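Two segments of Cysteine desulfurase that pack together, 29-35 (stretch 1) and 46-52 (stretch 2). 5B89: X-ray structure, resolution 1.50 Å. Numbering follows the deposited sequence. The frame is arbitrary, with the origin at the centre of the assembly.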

ATOM      1  N   LYS B  29       2.015  -1.651 -29.229  1.00 14.91           N
ATOM      2  CA  LYS B  29       1.451  -0.362 -29.607  1.00 17.11           C
ATOM      3  C   LYS B  29       0.875   0.425 -28.464  1.00 17.95           C
ATOM      4  O   LYS B  29       0.687   1.568 -28.597  1.00 18.48           O
ATOM      5  CB  LYS B  29       0.324  -0.524 -30.599  1.00 22.67           C
ATOM      6  CG  LYS B  29       0.751  -0.877 -31.975  1.00 31.02           C
ATOM      7  CD  LYS B  29      -0.480  -1.254 -32.769  1.00 36.36           C
ATOM      8  CE  LYS B  29      -0.844  -0.179 -33.749  1.00 44.00           C
ATOM      9  NZ  LYS B  29       0.146  -0.218 -34.849  1.00 52.44           N
ATOM     10  N   ASP B  30       0.584  -0.227 -27.355  1.00 13.51           N
ATOM     11  CA  ASP B  30       0.050   0.432 -26.191  1.00 14.36           C
ATOM     12  C   ASP B  30       1.107   0.768 -25.122  1.00 13.62           C
ATOM     13  O   ASP B  30       0.758   1.286 -24.112  1.00 14.44           O
ATOM     14  CB  ASP B  30      -0.980  -0.446 -25.494  1.00 13.90           C
ATOM     15  CG  ASP B  30      -2.250  -0.625 -26.294  1.00 18.26           C
ATOM     16  OD1 ASP B  30      -2.576   0.231 -27.064  1.00 20.89           O
ATOM     17  OD2 ASP B  30      -2.883  -1.644 -26.158  1.00 18.53           O
ATOM     18  N   ILE B  31       2.359   0.464 -25.387  1.00 11.26           N
ATOM     19  CA  ILE B  31       3.457   0.662 -24.437  1.00 13.67           C
ATOM     20  C   ILE B  31       4.593   1.449 -25.098  1.00 14.15           C
ATOM     21  O   ILE B  31       5.424   0.902 -25.734  1.00 13.85           O
ATOM     22  CB  ILE B  31       3.983  -0.694 -23.930  1.00 14.75           C
ATOM     23  CG1 ILE B  31       2.822  -1.521 -23.357  1.00 14.39           C
ATOM     24  CG2 ILE B  31       5.016  -0.486 -22.852  1.00 12.75           C
ATOM     25  CD1 ILE B  31       3.140  -2.974 -23.117  1.00 14.80           C
ATOM     26  N   PRO B  32       4.591   2.753 -24.900  1.00 13.41           N
ATOM     27  CA  PRO B  32       5.571   3.560 -25.573  1.00 14.28           C
ATOM     28  C   PRO B  32       6.978   3.223 -25.283  1.00 13.67           C
ATOM     29  O   PRO B  32       7.879   3.329 -26.162  1.00 14.54           O
ATOM     30  CB  PRO B  32       5.320   4.992 -24.981  1.00 18.34           C
ATOM     31  CG  PRO B  32       3.936   4.951 -24.570  1.00 18.12           C
ATOM     32  CD  PRO B  32       3.548   3.544 -24.245  1.00 14.91           C
ATOM     33  N   LEU B  33       7.336   2.774 -24.069  1.00 12.16           N
ATOM     34  CA  LEU B  33       8.711   2.383 -23.806  1.00 12.92           C
ATOM     35  C   LEU B  33       9.273   1.256 -24.692  1.00 12.27           C
ATOM     36  O   LEU B  33      10.479   1.199 -24.790  1.00 13.92           O
ATOM     37  CB  LEU B  33       8.912   2.050 -22.317  1.00 14.04           C
ATOM     38  CG  LEU B  33       9.111   3.296 -21.483  1.00 13.81           C
ATOM     39  CD1 LEU B  33       8.848   2.972 -19.950  1.00 14.46           C
ATOM     40  CD2 LEU B  33      10.536   3.827 -21.641  1.00 14.51           C
ATOM     41  N   THR B  34       8.422   0.428 -25.271  1.00 13.10           N
ATOM     42  CA  THR B  34       8.963  -0.626 -26.181  1.00 13.68           C
ATOM     43  C   THR B  34       9.567  -0.044 -27.412  1.00 16.31           C
ATOM     44  O   THR B  34      10.375  -0.736 -28.046  1.00 17.87           O
ATOM     45  CB  THR B  34       7.885  -1.626 -26.568  1.00 14.10           C
ATOM     46  OG1 THR B  34       6.772  -1.036 -27.291  1.00 15.71           O
ATOM     47  CG2 THR B  34       7.295  -2.359 -25.282  1.00 15.22           C
ATOM     48  N   ASN B  35       9.290   1.204 -27.708  1.00 15.99           N
ATOM     49  CA  ASN B  35       9.905   1.884 -28.836  1.00 19.36           C
ATOM     50  C   ASN B  35      11.234   2.437 -28.450  1.00 20.03           C
ATOM     51  O   ASN B  35      11.981   2.889 -29.367  1.00 21.55           O
ATOM     52  CB  ASN B  35       8.946   2.944 -29.388  1.00 20.57           C
ATOM     53  CG  ASN B  35       9.308   3.388 -30.786  1.00 28.41           C
ATOM     54  OD1 ASN B  35       9.562   4.561 -31.018  1.00 34.36           O
ATOM     55  ND2 ASN B  35       9.385   2.434 -31.709  1.00 25.84           N
TER
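Stretch 2, residues 46-52: SLTPKPV

Stretch 2 (Ser 46 to Val 52) lies on stretch 1 as an extended segment that turns into a helix. Ser 46 through Pro 49 have no regular secondary structure, with psi between 123° and 167°, and Pro 49 occupies the N-cap position of a helix that begins at Lys 50 and runs on beyond Val 52. The first turn is already closed by the bond from Val 52 N to Pro 49 O, 3.0 Å. In stretch 1 the backbone is a loop through Ile 31, whose phi/psi of -128/95 separates the residues before it from the four helix-like residues that follow. Two backbone bonds tighten that second half: Thr 34 N to Ile 31 O, 3.1 Å, and Asn 35 N to Pro 32 O, 3.0 Å. Thr 34 OG1 adds a third link by donating to the same Ile 31 O at 2.8 Å.

The pairing runs in opposite senses along the two sequences: Leu 47 lies by Ile 31, Leu 33 and Thr 34, whereas Lys 50 and Pro 51 reach back to Pro 32 and Asp 30. The nearest CA atoms across the two stretches are those of Ile 31 and Pro 49, 4.9 Å apart. A single hydrogen bond joins the stretches, from Lys 50 N to Asp 30 O, 2.9 Å with an angle of 157° at the hydrogen. The amide at the start of the helix, which has no acceptor one turn earlier within the helix itself, thus finds one in the neighbouring loop. The same carbonyl also takes a CA-H...O contact, with Pro 49 CA 3.5 Å from Asp 30 O.

Among the side chains, Leu 47 points toward stretch 1 and has the largest covered area of stretch 2. Its CB lies 3.7 Å from Ile 31 CG2, its CD2 is 4.1 Å from Leu 33 CD1, and its CD1 is 4.1 Å from Thr 34 CG2. Ile 31, with chi1 m and chi2 t, also reaches Pro 49, CG1 to CB 4.3 Å, and so bridges two residues of stretch 2. Thr 48 between them directs its CB away and meets stretch 1 through its backbone. Near the helix start, Asp 30 CB packs 4.1 Å from Pro 51 CD, while its OD2 is hydrogen-bonded elsewhere in the structure. Lys 50 CG lies 4.2 Å from Pro 32 CD, but the end of the lysine leads away from the contact. Together the stretches bury 375 Å², both sides summed.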

ATOM      1  N   SER B  46       6.584  -5.110 -14.528  1.00  9.04           N
ATOM      2  CA  SER B  46       6.223  -5.011 -15.924  1.00  9.46           C
ATOM      3  C   SER B  46       6.137  -3.574 -16.393  1.00 12.13           C
ATOM      4  O   SER B  46       6.133  -2.696 -15.613  1.00 12.45           O
ATOM      5  CB  SER B  46       4.852  -5.654 -16.172  1.00 11.85           C
ATOM      6  OG  SER B  46       3.833  -5.037 -15.426  1.00 11.62           O
ATOM      7  N   LEU B  47       6.075  -3.395 -17.705  1.00 12.30           N
ATOM      8  CA  LEU B  47       5.802  -2.119 -18.303  1.00 11.49           C
ATOM      9  C   LEU B  47       4.272  -2.046 -18.253  1.00 12.89           C
ATOM     10  O   LEU B  47       3.629  -3.004 -18.130  1.00 13.62           O
ATOM     11  CB  LEU B  47       6.287  -2.047 -19.752  1.00 11.41           C
ATOM     12  CG  LEU B  47       7.785  -2.136 -19.852  1.00 12.67           C
ATOM     13  CD1 LEU B  47       8.171  -2.041 -21.327  1.00 14.41           C
ATOM     14  CD2 LEU B  47       8.413  -0.999 -19.075  1.00 14.05           C
ATOM     15  N   THR B  48       3.733  -0.860 -18.334  1.00 12.52           N
ATOM     16  CA  THR B  48       2.325  -0.619 -18.144  1.00 11.46           C
ATOM     17  C   THR B  48       1.648  -0.059 -19.396  1.00 13.04           C
ATOM     18  O   THR B  48       2.045   0.914 -19.871  1.00 13.82           O
ATOM     19  CB  THR B  48       2.166   0.396 -16.977  1.00 12.86           C
ATOM     20  OG1 THR B  48       2.932  -0.021 -15.843  1.00 13.24           O
ATOM     21  CG2 THR B  48       0.721   0.589 -16.591  1.00 14.54           C
ATOM     22  N   PRO B  49       0.626  -0.721 -19.886  1.00 11.39           N
ATOM     23  CA  PRO B  49      -0.056  -0.234 -21.107  1.00 12.98           C
ATOM     24  C   PRO B  49      -0.844   1.041 -20.812  1.00 13.05           C
ATOM     25  O   PRO B  49      -1.414   1.255 -19.756  1.00 12.06           O
ATOM     26  CB  PRO B  49      -0.984  -1.387 -21.434  1.00 15.20           C
ATOM     27  CG  PRO B  49      -0.797  -2.441 -20.431  1.00 18.01           C
ATOM     28  CD  PRO B  49       0.147  -1.999 -19.383  1.00 13.76           C
ATOM     29  N   LYS B  50      -1.016   1.801 -21.881  1.00 12.99           N
ATOM     30  CA  LYS B  50      -1.794   3.043 -21.766  1.00 14.55           C
ATOM     31  C   LYS B  50      -3.143   2.895 -21.259  1.00 14.47           C
ATOM     32  O   LYS B  50      -3.620   3.693 -20.470  1.00 14.91           O
ATOM     33  CB  LYS B  50      -1.807   3.768 -23.118  1.00 16.95           C
ATOM     34  CG  LYS B  50      -0.509   4.390 -23.385  1.00 20.61           C
ATOM     35  CD  LYS B  50      -0.452   4.950 -24.832  1.00 28.60           C
ATOM     36  CE  LYS B  50      -1.547   5.945 -25.114  1.00 37.40           C
ATOM     37  NZ  LYS B  50      -1.213   7.256 -24.526  1.00 47.92           N
ATOM     38  N   PRO B  51      -3.877   1.849 -21.620  1.00 12.92           N
ATOM     39  CA  PRO B  51      -5.221   1.721 -21.074  1.00 15.07           C
ATOM     40  C   PRO B  51      -5.304   1.567 -19.546  1.00 13.32           C
ATOM     41  O   PRO B  51      -6.254   1.916 -18.971  1.00 15.72           O
ATOM     42  CB  PRO B  51      -5.761   0.467 -21.758  1.00 18.21           C
ATOM     43  CG  PRO B  51      -5.057   0.433 -23.045  1.00 19.16           C
ATOM     44  CD  PRO B  51      -3.680   0.960 -22.772  1.00 15.41           C
ATOM     45  N   VAL B  52      -4.270   1.051 -18.924  1.00 13.19           N
ATOM     46  CA  VAL B  52      -4.252   0.903 -17.494  1.00 13.24           C
ATOM     47  C   VAL B  52      -4.055   2.307 -16.852  1.00 11.43           C
ATOM     48  O   VAL B  52      -4.677   2.654 -15.933  1.00 11.95           O
ATOM     49  CB  VAL B  52      -3.159  -0.071 -17.077  1.00 13.67           C
ATOM     50  CG1 VAL B  52      -2.938  -0.004 -15.582  1.00 16.09           C
ATOM     51  CG2 VAL B  52      -3.513  -1.495 -17.552  1.00 13.75           C
TER